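Local coordinates for beta-ketoacyl synthase (PDB 4CW4), which catalyses the condensation of acetyl-CoA with malonyl-ACP to give acetoacetyl-ACP, the primer from which fatty acid synthesis starts, at residues K127-P130 / N136-I139; I297-S302 / R306-G311; V418-Q423 / S546-S551. One frame throughout, in Å; residues are numbered along the deposited sequence.

Contact 1 of 3, residues K127-P130 / N136-I139; sequences KQLP and NWSI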
ATOM      1  N   LYS A 127      37.002 -19.229  -6.644  1.00 20.38           N
ATOM      2  CA  LYS A 127      35.931 -18.593  -5.878  1.00 21.39           C
ATOM      3  C   LYS A 127      34.761 -18.135  -6.748  1.00 17.99           C
ATOM      4  O   LYS A 127      33.691 -17.838  -6.236  1.00 18.46           O
ATOM      5  CB  LYS A 127      36.456 -17.407  -5.056  1.00 26.16           C
ATOM      6  CG  LYS A 127      36.997 -17.767  -3.652  1.00 30.73           C
ATOM      7  CD  LYS A 127      36.045 -18.637  -2.796  1.00 34.40           C
ATOM      8  CE  LYS A 127      34.605 -18.103  -2.719  1.00 36.68           C
ATOM      9  NZ  LYS A 127      33.617 -19.150  -2.289  1.00 37.73           N
ATOM     10  N   GLN A 128      34.962 -18.053  -8.059  1.00 16.92           N
ATOM     11  CA  GLN A 128      33.891 -17.623  -8.960  1.00 15.58           C
ATOM     12  C   GLN A 128      33.167 -18.791  -9.612  1.00 14.13           C
ATOM     13  O   GLN A 128      32.238 -18.591 -10.378  1.00 14.96           O
ATOM     14  CB  GLN A 128      34.443 -16.700 -10.051  1.00 17.45           C
ATOM     15  CG  GLN A 128      34.973 -15.362  -9.531  1.00 19.01           C
ATOM     16  CD  GLN A 128      35.280 -14.368 -10.636  1.00 21.31           C
ATOM     17  OE1 GLN A 128      35.574 -14.745 -11.777  1.00 21.15           O
ATOM     18  NE2 GLN A 128      35.196 -13.080 -10.304  1.00 24.65           N
ATOM     19  N   LEU A 129      33.604 -20.017  -9.332  1.00 13.59           N
ATOM     20  CA  LEU A 129      32.966 -21.185  -9.910  1.00 13.38           C
ATOM     21  C   LEU A 129      31.701 -21.535  -9.127  1.00 12.49           C
ATOM     22  O   LEU A 129      31.614 -21.242  -7.930  1.00 13.75           O
ATOM     23  CB  LEU A 129      33.926 -22.379  -9.884  1.00 15.08           C
ATOM     24  CG  LEU A 129      35.167 -22.179 -10.764  1.00 16.06           C
ATOM     25  CD1 LEU A 129      36.079 -23.365 -10.710  1.00 17.51           C
ATOM     26  CD2 LEU A 129      34.807 -21.888 -12.228  1.00 16.39           C
ATOM     27  N   PRO A 130      30.723 -22.174  -9.797  1.00 12.12           N
ATOM     28  CA  PRO A 130      29.521 -22.601  -9.071  1.00 12.41           C
ATOM     29  C   PRO A 130      29.820 -23.478  -7.868  1.00 12.76           C
ATOM     30  O   PRO A 130      30.809 -24.232  -7.858  1.00 13.23           O
ATOM     31  CB  PRO A 130      28.737 -23.413 -10.111  1.00 13.37           C
ATOM     32  CG  PRO A 130      29.246 -22.949 -11.434  1.00 14.10           C
ATOM     33  CD  PRO A 130      30.706 -22.645 -11.195  1.00 13.32           C
ATOM     34  N   ASN A 136      29.962 -32.666 -13.772  1.00 21.15           N
ATOM     35  CA  ASN A 136      30.497 -33.094 -15.049  1.00 22.17           C
ATOM     36  C   ASN A 136      31.716 -32.267 -15.442  1.00 22.50           C
ATOM     37  O   ASN A 136      32.474 -32.698 -16.302  1.00 24.94           O
ATOM     38  CB  ASN A 136      29.396 -33.009 -16.119  1.00 23.73           C
ATOM     39  CG  ASN A 136      29.650 -33.902 -17.311  1.00 25.60           C
ATOM     40  OD1 ASN A 136      30.075 -33.438 -18.382  1.00 28.14           O
ATOM     41  ND2 ASN A 136      29.388 -35.191 -17.145  1.00 25.24           N
ATOM     42  N   TRP A 137      31.914 -31.101 -14.809  1.00 20.03           N
ATOM     43  CA  TRP A 137      33.071 -30.240 -15.100  1.00 20.98           C
ATOM     44  C   TRP A 137      34.381 -30.850 -14.586  1.00 22.08           C
ATOM     45  O   TRP A 137      34.428 -31.433 -13.504  1.00 24.19           O
ATOM     46  CB  TRP A 137      32.910 -28.835 -14.490  1.00 19.01           C
ATOM     47  CG  TRP A 137      31.812 -27.984 -15.071  1.00 17.85           C
ATOM     48  CD1 TRP A 137      30.804 -28.386 -15.892  1.00 18.05           C
ATOM     49  CD2 TRP A 137      31.633 -26.570 -14.878  1.00 17.00           C
ATOM     50  NE1 TRP A 137      30.003 -27.316 -16.218  1.00 18.21           N
ATOM     51  CE2 TRP A 137      30.489 -26.190 -15.607  1.00 17.47           C
ATOM     52  CE3 TRP A 137      32.329 -25.595 -14.156  1.00 18.19           C
ATOM     53  CZ2 TRP A 137      30.028 -24.873 -15.637  1.00 18.85           C
ATOM     54  CZ3 TRP A 137      31.874 -24.290 -14.193  1.00 19.40           C
ATOM     55  CH2 TRP A 137      30.730 -23.944 -14.926  1.00 19.15           C
ATOM     56  N   SER A 138      35.433 -30.691 -15.381  1.00 21.09           N
ATOM     57  CA  SER A 138      36.796 -31.035 -14.995  1.00 21.15           C
ATOM     58  C   SER A 138      37.462 -29.835 -14.360  1.00 19.97           C
ATOM     59  O   SER A 138      37.302 -28.727 -14.856  1.00 19.26           O
ATOM     60  CB  SER A 138      37.639 -31.365 -16.243  1.00 21.50           C
ATOM     61  OG  SER A 138      37.160 -32.486 -16.935  1.00 22.28           O
ATOM     62  N   ILE A 139      38.242 -30.062 -13.306  1.00 19.86           N
ATOM     63  CA  ILE A 139      39.037 -29.015 -12.672  1.00 22.65           C
ATOM     64  C   ILE A 139      40.434 -29.533 -12.423  1.00 24.46           C
ATOM     65  O   ILE A 139      40.606 -30.665 -11.948  1.00 23.58           O
ATOM     66  CB  ILE A 139      38.500 -28.642 -11.277  1.00 25.44           C
ATOM     67  CG1 ILE A 139      36.986 -28.589 -11.279  1.00 27.18           C
ATOM     68  CG2 ILE A 139      39.097 -27.318 -10.819  1.00 25.75           C
ATOM     69  CD1 ILE A 139      36.404 -27.430 -12.066  1.00 27.61           C
TER
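P130 sets its ring against the six-membered end of the W137 indole, and this is the tight part of the contact. CD of P130 comes to 3.6 Å from CZ3 of W137, and CG of P130 lies 3.9 Å from CH2 of W137, so that CD and CG together rest against this end of the benzo ring. The proline approaches at a slant, and the two side chains cross at about a right angle. The CG of W137 stands anti to the carbonyl carbon (chi1 -67°), which carries the indole from just ahead of strand 138-141 toward P130. L129 meets the same ring differently: its CD2 lies near the ring plane, at the edge, 4.3 Å from CZ3 of W137.

The loop leads out of strand 120-124, and strand 138-141 follows it; both are outer strands of a small three-stranded antiparallel sheet with 147-151 in the middle. W137 also packs on V149 and I151 of that middle strand, while L129 touches V147. The second subunit comes in on the loop, with K108 of that chain bonded to the carbonyl oxygens of K127 and L129.

Away from the indole the fit slackens. L129 CD1 and I139 CD1 meet as single methyls at 4.3 Å, and I139, which also rests on L133 and V147, is only partly buried. At the far end K127 is exposed to solvent, its NZ paired with E131 in a salt bridge.

Contact 2 of 3, residues I297-S302 / R306-G311; sequences IDVITS and RVVIVG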
ATOM      1  N   ILE A 297      -9.800  13.675   4.210  1.00 11.10           N
ATOM      2  CA  ILE A 297     -11.050  14.378   4.440  1.00 12.76           C
ATOM      3  C   ILE A 297     -11.713  13.797   5.672  1.00 12.86           C
ATOM      4  O   ILE A 297     -12.208  14.519   6.537  1.00 14.16           O
ATOM      5  CB  ILE A 297     -12.006  14.215   3.232  1.00 14.82           C
ATOM      6  CG1 ILE A 297     -11.470  14.965   2.016  1.00 16.44           C
ATOM      7  CG2 ILE A 297     -13.433  14.671   3.581  1.00 16.76           C
ATOM      8  CD1 ILE A 297     -12.163  14.490   0.738  1.00 18.23           C
ATOM      9  N   ASP A 298     -11.708  12.479   5.765  1.00 12.38           N
ATOM     10  CA  ASP A 298     -12.421  11.842   6.858  1.00 14.66           C
ATOM     11  C   ASP A 298     -11.814  12.171   8.212  1.00 12.23           C
ATOM     12  O   ASP A 298     -12.558  12.369   9.172  1.00 11.74           O
ATOM     13  CB  ASP A 298     -12.520  10.349   6.643  1.00 18.30           C
ATOM     14  CG  ASP A 298     -13.521   9.993   5.562  1.00 21.79           C
ATOM     15  OD1 ASP A 298     -14.228  10.903   5.044  1.00 24.39           O
ATOM     16  OD2 ASP A 298     -13.618   8.802   5.252  1.00 22.98           O
ATOM     17  N   VAL A 299     -10.489  12.237   8.311  1.00 11.83           N
ATOM     18  CA  VAL A 299      -9.879  12.553   9.584  1.00 11.80           C
ATOM     19  C   VAL A 299     -10.128  14.004   9.974  1.00 10.98           C
ATOM     20  O   VAL A 299     -10.180  14.305  11.176  1.00 12.36           O
ATOM     21  CB  VAL A 299      -8.374  12.211   9.663  1.00 13.01           C
ATOM     22  CG1 VAL A 299      -8.168  10.721   9.467  1.00 12.91           C
ATOM     23  CG2 VAL A 299      -7.568  12.948   8.648  1.00 14.40           C
ATOM     24  N   ILE A 300     -10.331  14.894   8.993  1.00 10.26           N
ATOM     25  CA  ILE A 300     -10.638  16.275   9.334  1.00 10.01           C
ATOM     26  C   ILE A 300     -12.082  16.388   9.767  1.00 11.65           C
ATOM     27  O   ILE A 300     -12.372  16.982  10.795  1.00 12.38           O
ATOM     28  CB  ILE A 300     -10.324  17.242   8.165  1.00 11.11           C
ATOM     29  CG1 ILE A 300      -8.801  17.369   8.021  1.00 12.99           C
ATOM     30  CG2 ILE A 300     -10.933  18.608   8.398  1.00 10.84           C
ATOM     31  CD1 ILE A 300      -8.352  18.079   6.783  1.00 13.34           C
ATOM     32  N   THR A 301     -12.997  15.788   9.018  1.00 11.98           N
ATOM     33  CA  THR A 301     -14.413  15.943   9.347  1.00 13.51           C
ATOM     34  C   THR A 301     -14.767  15.221  10.667  1.00 14.95           C
ATOM     35  O   THR A 301     -15.662  15.652  11.396  1.00 16.44           O
ATOM     36  CB  THR A 301     -15.333  15.498   8.173  1.00 15.45           C
ATOM     37  OG1 THR A 301     -15.133  14.111   7.872  1.00 16.04           O
ATOM     38  CG2 THR A 301     -15.044  16.309   6.928  1.00 16.11           C
ATOM     39  N   SER A 302     -14.040  14.158  10.997  1.00 14.97           N
ATOM     40  CA  SER A 302     -14.297  13.428  12.237  1.00 16.26           C
ATOM     41  C   SER A 302     -13.577  14.038  13.442  1.00 18.03           C
ATOM     42  O   SER A 302     -13.825  13.635  14.579  1.00 19.84           O
ATOM     43  CB  SER A 302     -13.874  11.968  12.102  1.00 16.90           C
ATOM     44  OG  SER A 302     -12.468  11.888  12.033  1.00 17.69           O
ATOM     45  N   ARG A 306      -6.179  17.860  12.348  1.00 11.31           N
ATOM     46  CA  ARG A 306      -6.449  19.230  11.956  1.00 11.91           C
ATOM     47  C   ARG A 306      -5.554  19.710  10.826  1.00 10.74           C
ATOM     48  O   ARG A 306      -5.904  20.695  10.151  1.00 11.20           O
ATOM     49  CB  ARG A 306      -6.288  20.136  13.159  1.00 12.81           C
ATOM     50  CG  ARG A 306      -7.255  19.773  14.290  1.00 13.94           C
ATOM     51  CD  ARG A 306      -7.394  20.850  15.335  1.00 15.20           C
ATOM     52  NE  ARG A 306      -8.156  21.972  14.789  1.00 15.45           N
ATOM     53  CZ  ARG A 306      -8.665  22.976  15.498  1.00 17.29           C
ATOM     54  NH1 ARG A 306      -8.494  23.039  16.812  1.00 18.46           N
ATOM     55  NH2 ARG A 306      -9.365  23.919  14.885  1.00 17.29           N
ATOM     56  N   VAL A 307      -4.402  19.058  10.647  1.00 11.66           N
ATOM     57  CA  VAL A 307      -3.464  19.385   9.576  1.00 10.92           C
ATOM     58  C   VAL A 307      -3.115  18.087   8.902  1.00 11.06           C
ATOM     59  O   VAL A 307      -2.677  17.151   9.573  1.00 12.49           O
ATOM     60  CB  VAL A 307      -2.168  20.035  10.102  1.00 13.69           C
ATOM     61  CG1 VAL A 307      -1.236  20.411   8.947  1.00 14.79           C
ATOM     62  CG2 VAL A 307      -2.511  21.252  10.943  1.00 15.37           C
ATOM     63  N   VAL A 308      -3.328  18.018   7.593  1.00 11.13           N
ATOM     64  CA  VAL A 308      -3.106  16.782   6.870  1.00 11.08           C
ATOM     65  C   VAL A 308      -2.284  17.037   5.613  1.00 11.18           C
ATOM     66  O   VAL A 308      -2.633  17.876   4.785  1.00 11.82           O
ATOM     67  CB  VAL A 308      -4.430  16.097   6.441  1.00 11.82           C
ATOM     68  CG1 VAL A 308      -4.120  14.755   5.766  1.00 13.73           C
ATOM     69  CG2 VAL A 308      -5.367  15.906   7.617  1.00 12.04           C
ATOM     70  N   ILE A 309      -1.191  16.296   5.474  1.00 10.32           N
ATOM     71  CA  ILE A 309      -0.394  16.338   4.250  1.00 10.46           C
ATOM     72  C   ILE A 309      -0.800  15.101   3.472  1.00 11.01           C
ATOM     73  O   ILE A 309      -0.651  13.980   3.966  1.00 13.54           O
ATOM     74  CB  ILE A 309       1.112  16.333   4.534  1.00 11.96           C
ATOM     75  CG1 ILE A 309       1.583  17.697   5.100  1.00 14.65           C
ATOM     76  CG2 ILE A 309       1.898  16.071   3.244  1.00 12.38           C
ATOM     77  CD1 ILE A 309       1.021  18.085   6.466  1.00 16.67           C
ATOM     78  N   VAL A 310      -1.359  15.305   2.284  1.00 10.08           N
ATOM     79  CA  VAL A 310      -1.838  14.204   1.453  1.00 11.28           C
ATOM     80  C   VAL A 310      -1.158  14.260   0.099  1.00 10.24           C
ATOM     81  O   VAL A 310      -1.126  15.307  -0.536  1.00 10.13           O
ATOM     82  CB  VAL A 310      -3.357  14.307   1.181  1.00 15.46           C
ATOM     83  CG1 VAL A 310      -3.858  13.049   0.481  1.00 15.48           C
ATOM     84  CG2 VAL A 310      -4.160  14.557   2.457  1.00 17.33           C
ATOM     85  N   GLY A 311      -0.623  13.144  -0.359  1.00  9.83           N
ATOM     86  CA  GLY A 311       0.002  13.143  -1.667  1.00  9.78           C
ATOM     87  C   GLY A 311       0.495  11.762  -2.045  1.00  9.13           C
ATOM     88  O   GLY A 311       0.024  10.752  -1.506  1.00 10.01           O
TER
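V308 sends one methyl, CG2, up from the strand against V299 and I300 near the C-terminal end of helix 288-301. Its chi1 of -176° sets CG1 anti to the backbone N and leaves CG2 anti to the carbonyl carbon, the branch that does all the touching. V299 answers with its own CG2, 3.8 Å from V308 CG2; that methyl sits between the backbone N and the carbonyl carbon of V299, the more hindered of its staggered places, while CG1 lies anti to the carbonyl carbon.

The CB of I300 points beside the strand and not at it, but CG1 beside the backbone N and an extended chi2 of 170° lay CG1 and CD1 alongside the valine methyl, and each lies 3.8 Å from V308 CG2. V299 and I300 each pass V308 at a slant.

The connection is short: three residues separate the two segments, and the chain comes back through R306 into strand 307-314, a core strand of the thiolase-like fold, parallel to 222-225 and antiparallel to 366-374. Neighbouring strands complete the packing: F225 touches V299 and V308, and L372 touches I300. R306 NE makes a salt bridge to D374. At the turn the S302 hydroxyl donates to D298 O at 2.9 Å, from the opposite face of that carbonyl plane to S302 N, which bonds the same oxygen. D298 OD2 in turn accepts from Q304 of the second subunit.

Across the helix-strand interface the contact is purely aliphatic, so it rests on dispersion and on the exclusion of water; the S302 and D298 bonds lie off to the side of this apolar meeting.

Contact 3 of 3, residues V418-Q423 / S546-S551; sequences VASAVQ and SGVVLS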
ATOM      1  N   VAL A 418     -21.165  14.081  -8.110  1.00 10.92           N
ATOM      2  CA  VAL A 418     -22.013  15.143  -8.618  1.00 11.68           C
ATOM      3  C   VAL A 418     -23.174  15.434  -7.643  1.00 11.53           C
ATOM      4  O   VAL A 418     -23.431  16.596  -7.318  1.00 13.22           O
ATOM      5  CB  VAL A 418     -22.500  14.831 -10.050  1.00 11.92           C
ATOM      6  CG1 VAL A 418     -23.448  15.917 -10.539  1.00 12.35           C
ATOM      7  CG2 VAL A 418     -21.297  14.743 -11.004  1.00 11.92           C
ATOM      8  N   ALA A 419     -23.838  14.393  -7.145  1.00 11.31           N
ATOM      9  CA  ALA A 419     -24.943  14.601  -6.222  1.00 12.07           C
ATOM     10  C   ALA A 419     -24.452  15.347  -4.982  1.00 12.29           C
ATOM     11  O   ALA A 419     -25.151  16.231  -4.461  1.00 13.25           O
ATOM     12  CB  ALA A 419     -25.570  13.274  -5.818  1.00 13.53           C
ATOM     13  N   SER A 420     -23.261  14.999  -4.498  1.00 11.96           N
ATOM     14  CA  SER A 420     -22.754  15.617  -3.278  1.00 11.63           C
ATOM     15  C   SER A 420     -22.497  17.105  -3.513  1.00 11.83           C
ATOM     16  O   SER A 420     -22.774  17.935  -2.640  1.00 13.12           O
ATOM     17  CB  SER A 420     -21.501  14.913  -2.763  1.00 11.82           C
ATOM     18  OG  SER A 420     -20.372  15.187  -3.566  1.00 12.47           O
ATOM     19  N   ALA A 421     -21.995  17.438  -4.708  1.00 11.66           N
ATOM     20  CA  ALA A 421     -21.738  18.822  -5.046  1.00 12.65           C
ATOM     21  C   ALA A 421     -23.052  19.605  -5.154  1.00 13.48           C
ATOM     22  O   ALA A 421     -23.129  20.752  -4.735  1.00 14.19           O
ATOM     23  CB  ALA A 421     -20.924  18.925  -6.341  1.00 13.20           C
ATOM     24  N   VAL A 422     -24.083  18.994  -5.725  1.00 13.07           N
ATOM     25  CA  VAL A 422     -25.387  19.652  -5.818  1.00 13.04           C
ATOM     26  C   VAL A 422     -25.877  20.058  -4.428  1.00 13.49           C
ATOM     27  O   VAL A 422     -26.401  21.149  -4.238  1.00 14.49           O
ATOM     28  CB  VAL A 422     -26.422  18.751  -6.529  1.00 13.93           C
ATOM     29  CG1 VAL A 422     -27.834  19.314  -6.396  1.00 13.93           C
ATOM     30  CG2 VAL A 422     -26.058  18.578  -8.005  1.00 14.64           C
ATOM     31  N   GLN A 423     -25.675  19.198  -3.436  1.00 13.99           N
ATOM     32  CA  GLN A 423     -26.121  19.535  -2.090  1.00 15.69           C
ATOM     33  C   GLN A 423     -25.406  20.750  -1.530  1.00 17.05           C
ATOM     34  O   GLN A 423     -25.962  21.478  -0.716  1.00 19.48           O
ATOM     35  CB  GLN A 423     -25.899  18.366  -1.139  1.00 17.44           C
ATOM     36  CG  GLN A 423     -26.672  17.123  -1.493  1.00 20.33           C
ATOM     37  CD  GLN A 423     -26.777  16.189  -0.321  1.00 23.83           C
ATOM     38  OE1 GLN A 423     -26.283  15.049  -0.354  1.00 25.47           O
ATOM     39  NE2 GLN A 423     -27.422  16.664   0.738  1.00 24.18           N
ATOM     40  N   SER A 546     -13.850   9.311  -7.401  1.00  9.98           N
ATOM     41  CA  SER A 546     -14.117  10.663  -7.865  1.00  9.58           C
ATOM     42  C   SER A 546     -14.100  11.614  -6.683  1.00  8.95           C
ATOM     43  O   SER A 546     -14.661  11.313  -5.624  1.00 10.56           O
ATOM     44  CB  SER A 546     -15.469  10.756  -8.578  1.00 10.89           C
ATOM     45  OG  SER A 546     -15.558   9.820  -9.628  1.00 10.21           O
ATOM     46  N   GLY A 547     -13.417  12.741  -6.850  1.00 10.80           N
ATOM     47  CA  GLY A 547     -13.322  13.752  -5.811  1.00 10.21           C
ATOM     48  C   GLY A 547     -13.996  15.059  -6.175  1.00 10.44           C
ATOM     49  O   GLY A 547     -14.065  15.421  -7.359  1.00 11.26           O
ATOM     50  N   VAL A 548     -14.446  15.784  -5.155  1.00 10.66           N
ATOM     51  CA  VAL A 548     -15.096  17.082  -5.326  1.00 10.14           C
ATOM     52  C   VAL A 548     -14.214  18.176  -4.737  1.00 10.54           C
ATOM     53  O   VAL A 548     -13.872  18.149  -3.551  1.00 10.62           O
ATOM     54  CB  VAL A 548     -16.477  17.103  -4.630  1.00 11.21           C
ATOM     55  CG1 VAL A 548     -17.166  18.443  -4.859  1.00 11.83           C
ATOM     56  CG2 VAL A 548     -17.345  15.974  -5.143  1.00 12.29           C
ATOM     57  N   VAL A 549     -13.860  19.147  -5.572  1.00 10.50           N
ATOM     58  CA  VAL A 549     -13.033  20.272  -5.159  1.00 11.21           C
ATOM     59  C   VAL A 549     -13.796  21.563  -5.425  1.00 11.28           C
ATOM     60  O   VAL A 549     -14.316  21.768  -6.519  1.00 11.82           O
ATOM     61  CB  VAL A 549     -11.691  20.317  -5.947  1.00 13.47           C
ATOM     62  CG1 VAL A 549     -10.729  21.317  -5.308  1.00 13.46           C
ATOM     63  CG2 VAL A 549     -11.067  18.938  -6.065  1.00 16.11           C
ATOM     64  N   LEU A 550     -13.870  22.413  -4.409  1.00 11.27           N
ATOM     65  CA  LEU A 550     -14.525  23.714  -4.489  1.00 12.69           C
ATOM     66  C   LEU A 550     -13.485  24.808  -4.642  1.00 11.82           C
ATOM     67  O   LEU A 550     -12.388  24.706  -4.096  1.00 12.11           O
ATOM     68  CB  LEU A 550     -15.335  23.987  -3.220  1.00 13.76           C
ATOM     69  CG  LEU A 550     -16.288  22.883  -2.752  1.00 14.55           C
ATOM     70  CD1 LEU A 550     -17.018  23.331  -1.481  1.00 16.14           C
ATOM     71  CD2 LEU A 550     -17.268  22.517  -3.865  1.00 15.17           C
ATOM     72  N   SER A 551     -13.828  25.863  -5.381  1.00 11.68           N
ATOM     73  CA  SER A 551     -12.923  26.975  -5.589  1.00 12.31           C
ATOM     74  C   SER A 551     -12.681  27.769  -4.310  1.00 12.39           C
ATOM     75  O   SER A 551     -13.477  27.707  -3.365  1.00 12.93           O
ATOM     76  CB  SER A 551     -13.525  27.951  -6.619  1.00 12.85           C
ATOM     77  OG  SER A 551     -14.667  28.575  -6.055  1.00 14.02           O
TER
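A chi1 of -178° on V548 spreads its two methyls over neighbouring residues of the helix: CG1, anti to the backbone N, reaches A421, and CG2, anti to the carbonyl carbon, reaches S420. On the other side, chi1 of 73° tucks the S420 hydroxyl between its backbone N and carbonyl carbon, on a CB that already points at the strand. OG of S420 therefore lies 3.5 Å from V548 CG2, an oxygen against a methyl. The second meeting is looser, A421 CB standing 4.1 Å from V548 CG1. Here the small alanine lies beside the approach of the valine, and the backbones come near each other, with the CA atoms of A421 and V548 6.9 Å apart.

The serine's polar partner is in its own helix: OG bonds to the carbonyl oxygen of A417, one turn back. V548 touches A417 as well, so its side chain packs on three small residues of helix 409-425, A417, S420 and A421.

This helix lies against strand 543-550 in the C-terminal half of the ketosynthase fold. The strand runs antiparallel to both 387-394 and 532-539; T390 from the first packs on V548, and F534 from the second on A421. Beyond the helix, F461 of helix 444-461 covers V418, A419 and V422, while Y628 of the second subunit packs on A419. Past the end of the strand S551 caps the next helix, its OG bonded to I554 N.

Nearer the start of helix 409-425, S546 OG hydrogen-bonds T413 OG1. Between the two segments themselves the contact rests on van der Waals packing: V548 meets a hydroxyl already bonded to A417 O on one branch and the A421 methyl on the other, and a polar atom enters the core without needing a partner from the strand.

How the contacts relate
From the N terminus, contact 1 comes first and closes a short loop of five residues between its segments, at an outlying small sheet; its centre lies about 49 Å from the centre of the chain. Contact 2 follows, turning helix 288-301 into strand 307-314, with three residues separating its segments. Contact 3 is the long closure, spanning 122 residues to bring helix 409-425 against strand 543-550. The three stand in series, neither nested nor crossed. Contacts 2 and 3 have centres about 17 Å apart in the ketosynthase core without touching, whereas contact 1 lies about 61 and 69 Å from them, centre to centre. All three reach the second subunit.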